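Local coordinates for choline/ethanolamine kinase family protein (Mesorhizobium loti, PDB 3DXQ), which probably phosphorylates ethanolamine or a related small alcohol, as a member of the choline/ethanolamine kinase-like phosphotransferases, at residues Val146-Pro149 with Ala150-Asp154; Ser96-Lys99 with Phe100-Pro104. All blocks are in the same frame, centred on the assembly; numbering follows the deposited sequence.

Interaction 1: Val146-Pro149 with Ala150-Asp154; sequences VTLP and AGYHD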
loop_
_atom_site.group_PDB
_atom_site.type_symbol
_atom_site.label_atom_id
_atom_site.label_comp_id
_atom_site.label_asym_id
_atom_site.label_seq_id
_atom_site.Cartn_x
_atom_site.Cartn_y
_atom_site.Cartn_z
ATOM N N VAL A 146 15.401 -12.796 -17.784
ATOM C CA VAL A 146 14.330 -13.813 -17.817
ATOM C C VAL A 146 13.435 -13.614 -19.057
ATOM O O VAL A 146 13.654 -12.682 -19.845
ATOM C CB VAL A 146 13.431 -13.717 -16.563
ATOM N N THR A 147 12.448 -14.495 -19.247
ATOM C CA THR A 147 11.468 -14.319 -20.326
ATOM C C THR A 147 10.461 -13.327 -19.793
ATOM O O THR A 147 10.000 -13.458 -18.650
ATOM C CB THR A 147 10.746 -15.623 -20.737
ATOM O OG1 THR A 147 11.651 -16.467 -21.453
ATOM C CG2 THR A 147 9.553 -15.322 -21.642
ATOM N N LEU A 148 10.133 -12.335 -20.618
ATOM C CA LEU A 148 9.272 -11.216 -20.203
ATOM C C LEU A 148 7.995 -11.144 -21.049
ATOM O O LEU A 148 7.980 -11.637 -22.188
ATOM C CB LEU A 148 10.059 -9.884 -20.220
ATOM C CG LEU A 148 11.133 -9.618 -21.291
ATOM C CD1 LEU A 148 10.522 -9.361 -22.660
ATOM C CD2 LEU A 148 12.011 -8.444 -20.882
ATOM N N PRO A 149 6.921 -10.533 -20.497
ATOM C CA PRO A 149 5.616 -10.496 -21.185
ATOM C C PRO A 149 5.605 -9.764 -22.527
ATOM O O PRO A 149 6.504 -8.972 -22.826
ATOM C CB PRO A 149 4.700 -9.776 -20.186
ATOM C CG PRO A 149 5.613 -9.057 -19.251
ATOM C CD PRO A 149 6.876 -9.841 -19.191
ATOM N N ALA A 150 4.581 -10.042 -23.324
ATOM C CA ALA A 150 4.416 -9.389 -24.620
ATOM C C ALA A 150 4.130 -7.892 -24.437
ATOM O O ALA A 150 3.232 -7.516 -23.682
ATOM C CB ALA A 150 3.297 -10.055 -25.408
ATOM N N GLY A 151 4.907 -7.047 -25.116
ATOM C CA GLY A 151 4.776 -5.585 -25.013
ATOM C C GLY A 151 5.437 -4.997 -23.775
ATOM O O GLY A 151 5.082 -3.900 -23.311
ATOM N N TYR A 152 6.395 -5.739 -23.227
ATOM C CA TYR A 152 7.166 -5.299 -22.071
ATOM C C TYR A 152 7.806 -3.949 -22.373
ATOM O O TYR A 152 7.648 -2.983 -21.608
ATOM C CB TYR A 152 8.241 -6.346 -21.754
ATOM C CG TYR A 152 9.198 -5.985 -20.638
ATOM C CD1 TYR A 152 8.866 -6.208 -19.310
ATOM C CD2 TYR A 152 10.455 -5.450 -20.921
ATOM C CE1 TYR A 152 9.752 -5.894 -18.295
ATOM C CE2 TYR A 152 11.342 -5.129 -19.909
ATOM C CZ TYR A 152 10.987 -5.357 -18.608
ATOM O OH TYR A 152 11.880 -5.045 -17.616
ATOM N N HIS A 153 8.494 -3.883 -23.511
ATOM C CA HIS A 153 9.226 -2.677 -23.890
ATOM C C HIS A 153 8.316 -1.494 -24.263
ATOM O O HIS A 153 8.700 -0.334 -24.079
ATOM C CB HIS A 153 10.251 -3.001 -24.982
ATOM C CG HIS A 153 11.285 -3.992 -24.540
ATOM N ND1 HIS A 153 11.303 -5.301 -24.977
ATOM C CD2 HIS A 153 12.308 -3.874 -23.658
ATOM C CE1 HIS A 153 12.310 -5.941 -24.405
ATOM N NE2 HIS A 153 12.934 -5.098 -23.600
ATOM N N ASP A 154 7.111 -1.773 -24.750
ATOM C CA ASP A 154 6.162 -0.702 -25.071
ATOM C C ASP A 154 5.687 -0.051 -23.771
ATOM O O ASP A 154 5.795 1.168 -23.579
ATOM C CB ASP A 154 4.955 -1.242 -25.845
ATOM C CG ASP A 154 5.337 -1.855 -27.181
ATOM O OD1 ASP A 154 6.287 -1.357 -27.827
ATOM O OD2 ASP A 154 4.680 -2.835 -27.582
#
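A type II beta turn running from P149 to Y152 leads directly into helix 152-167, and the side chain of L148, just ahead of the turn, folds back over the Y152 ring that follows it. The two central residues together make the turn type II: A150 is extended and G151 has a positive phi. G151 also serves as the N-cap of the helix. Closing the turn, Y152 N donates to P149 O at 3.3 Å. The bond is bent, with an N-H...O angle of 135°, and the donor stands above the carbonyl plane instead of on a lone pair. A weak bond from D154 N to G151 O continues the winding into the first helical turn.

The side-chain part of the contact is a CH-pi interaction. L148 CD2 lies 3.6 Å from the centroid of the Y152 ring and 21° off its normal, which places the methyl over one face, displaced toward the CD2-CE2 side. The two side chains cross at about a right angle. CB of Y152 points toward L148, and with CG anti to the backbone N (chi1 176°) the ring presents a face to the leucine methyl. The other leucine methyl, CD1, approaches the H153 ring obliquely, 4.2 Å from H153 CE1. P149 adds an apolar contact through its ring CD, 4.1 Å from Y152 CD1.

This is a surface corner with one buried residue, Y152. The tyrosine packs on L256 and L259 of helix 237-263, and P149 also touches L259, so the loop after helix 130-141 and the start of helix 152-167 both rest against that long helix.

Interaction 2: Ser96-Lys99 with Phe100-Pro104; sequences SPEK and FKTRP
F100 in the short helix 97-102 and R103 just after it point in different directions, and S96 and K99, one turn earlier, meet them largely through backbone and aliphatic atoms. The F100 ring stands obliquely beside the S96 carbonyl, with F100 CD2 3.4 Å from S96 O. That oxygen also receives F100 N at 3.0 Å, the donor lying nearly in line with the C=O bond, so one carbonyl lies close to both the amide and the ring of the phenylalanine.

R103 runs alongside K99. With R103 CG anti to its carbonyl carbon (chi1 -56°), CG and CD are laid along the lysine: CG comes near K99 O, and CD packs 3.8 Å from K99 CB. R103 N donates to K99 O at 2.8 Å with an N-H...O angle of 152°. The polar ends have separate partners: K99 NZ hydrogen-bonds Q93 OE1, and R103 NE forms a salt bridge with D187 OD2. K99 NZ and R103 NH1, of like charge, stay 5.7 Å apart.

At the start of the helix S96 is the N-cap, S96 OG accepting K99 N at 3.2 Å along an almost straight bond (171°). E98 O takes two amides, K101 N from above the carbonyl plane and T102 N within it.

The helix and the residue after it make contacts with two parts of the fold. Q93 and D187 belong to the small antiparallel sheet of strands 93-94, 185-187 and 192-194, whereas F100 packs edge-to-face with F218, and K101 NZ hydrogen-bonds K217 O, in the loop leading to helix 220-231.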
loop_
_atom_site.group_PDB
_atom_site.type_symbol
_atom_site.label_atom_id
_atom_site.label_comp_id
_atom_site.label_asym_id
_atom_site.label_seq_id
_atom_site.Cartn_x
_atom_site.Cartn_y
_atom_site.Cartn_z
ATOM N N SER A 96 -10.768 -6.301 2.137
ATOM C CA SER A 96 -10.390 -7.067 0.948
ATOM C C SER A 96 -11.168 -6.511 -0.238
ATOM O O SER A 96 -12.151 -5.793 -0.050
ATOM C CB SER A 96 -10.759 -8.530 1.138
ATOM O OG SER A 96 -12.179 -8.721 1.088
ATOM N N PRO A 97 -10.758 -6.846 -1.466
ATOM C CA PRO A 97 -11.562 -6.393 -2.593
ATOM C C PRO A 97 -13.047 -6.674 -2.400
ATOM O O PRO A 97 -13.876 -5.766 -2.565
ATOM C CB PRO A 97 -11.010 -7.205 -3.770
ATOM C CG PRO A 97 -9.608 -7.514 -3.393
ATOM C CD PRO A 97 -9.573 -7.607 -1.902
ATOM N N GLU A 98 -13.369 -7.916 -2.052
ATOM C CA GLU A 98 -14.756 -8.337 -1.883
ATOM C C GLU A 98 -15.485 -7.470 -0.858
ATOM O O GLU A 98 -16.573 -6.977 -1.127
ATOM C CB GLU A 98 -14.834 -9.823 -1.501
ATOM C CG GLU A 98 -16.248 -10.393 -1.506
ATOM C CD GLU A 98 -16.339 -11.855 -1.025
ATOM O OE1 GLU A 98 -15.310 -12.581 -1.028
ATOM O OE2 GLU A 98 -17.464 -12.283 -0.655
ATOM N N LYS A 99 -14.884 -7.257 0.303
ATOM C CA LYS A 99 -15.538 -6.439 1.323
ATOM C C LYS A 99 -15.702 -4.973 0.914
ATOM O O LYS A 99 -16.588 -4.286 1.441
ATOM C CB LYS A 99 -14.808 -6.532 2.660
ATOM C CG LYS A 99 -14.868 -7.916 3.316
ATOM C CD LYS A 99 -13.677 -8.076 4.283
ATOM C CE LYS A 99 -13.666 -9.405 5.011
ATOM N NZ LYS A 99 -14.645 -9.370 6.113
ATOM N N PHE A 100 -14.861 -4.497 -0.011
ATOM C CA PHE A 100 -14.970 -3.117 -0.508
ATOM C C PHE A 100 -16.179 -2.906 -1.413
ATOM O O PHE A 100 -16.637 -1.793 -1.573
ATOM C CB PHE A 100 -13.677 -2.637 -1.192
ATOM C CG PHE A 100 -12.731 -1.899 -0.253
ATOM C CD1 PHE A 100 -13.091 -0.669 0.288
ATOM C CD2 PHE A 100 -11.490 -2.421 0.070
ATOM C CE1 PHE A 100 -12.230 0.011 1.153
ATOM C CE2 PHE A 100 -10.632 -1.752 0.902
ATOM C CZ PHE A 100 -11.007 -0.523 1.453
ATOM N N LYS A 101 -16.675 -3.979 -2.014
ATOM C CA LYS A 101 -17.940 -3.956 -2.768
ATOM C C LYS A 101 -19.094 -4.228 -1.773
ATOM O O LYS A 101 -20.161 -3.641 -1.860
ATOM C CB LYS A 101 -17.976 -5.056 -3.849
ATOM C CG LYS A 101 -16.788 -5.156 -4.805
ATOM C CD LYS A 101 -16.962 -4.364 -6.104
ATOM C CE LYS A 101 -16.076 -4.916 -7.243
ATOM N NZ LYS A 101 -14.659 -5.118 -6.870
ATOM N N THR A 102 -18.852 -5.125 -0.826
ATOM C CA THR A 102 -19.858 -5.580 0.155
ATOM C C THR A 102 -20.280 -4.580 1.238
ATOM O O THR A 102 -21.445 -4.542 1.621
ATOM C CB THR A 102 -19.334 -6.863 0.887
ATOM O OG1 THR A 102 -19.683 -8.015 0.108
ATOM C CG2 THR A 102 -19.902 -7.018 2.329
ATOM N N ARG A 103 -19.340 -3.802 1.757
ATOM C CA ARG A 103 -19.642 -2.926 2.892
ATOM C C ARG A 103 -19.892 -1.519 2.374
ATOM O O ARG A 103 -18.956 -0.820 1.991
ATOM C CB ARG A 103 -18.498 -2.976 3.920
ATOM C CG ARG A 103 -18.195 -4.411 4.394
ATOM C CD ARG A 103 -16.902 -4.548 5.196
ATOM N NE ARG A 103 -16.928 -3.761 6.430
ATOM C CZ ARG A 103 -17.583 -4.103 7.536
ATOM N NH1 ARG A 103 -18.275 -5.237 7.588
ATOM N NH2 ARG A 103 -17.556 -3.316 8.598
ATOM N N PRO A 104 -21.165 -1.099 2.334
ATOM C CA PRO A 104 -21.447 0.190 1.714
ATOM C C PRO A 104 -20.762 1.335 2.427
ATOM O O PRO A 104 -20.762 1.376 3.652
ATOM C CB PRO A 104 -22.964 0.315 1.830
ATOM C CG PRO A 104 -23.355 -0.627 2.888
ATOM C CD PRO A 104 -22.386 -1.740 2.852
#

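Going from the N terminus, interaction 2 comes first, spanning the short helix 97-102 that follows strand 93-94 and precedes helix 106-118. Helices 106-118 and 130-141 intervene before interaction 1, at the entry to helix 152-167. Each is local, made within one continuous run of chain; they stand in series, neither nesting nor crossing. The centres of interactions 1 and 2 are about 33 Å apart. Between the nearest atoms of interactions 1 and 2 there remain about 22 Å, so they do not touch. Interaction 2 joins the small three-stranded sheet to the loop before helix 220-231, while interaction 1 sets a surface corner on helix 237-263.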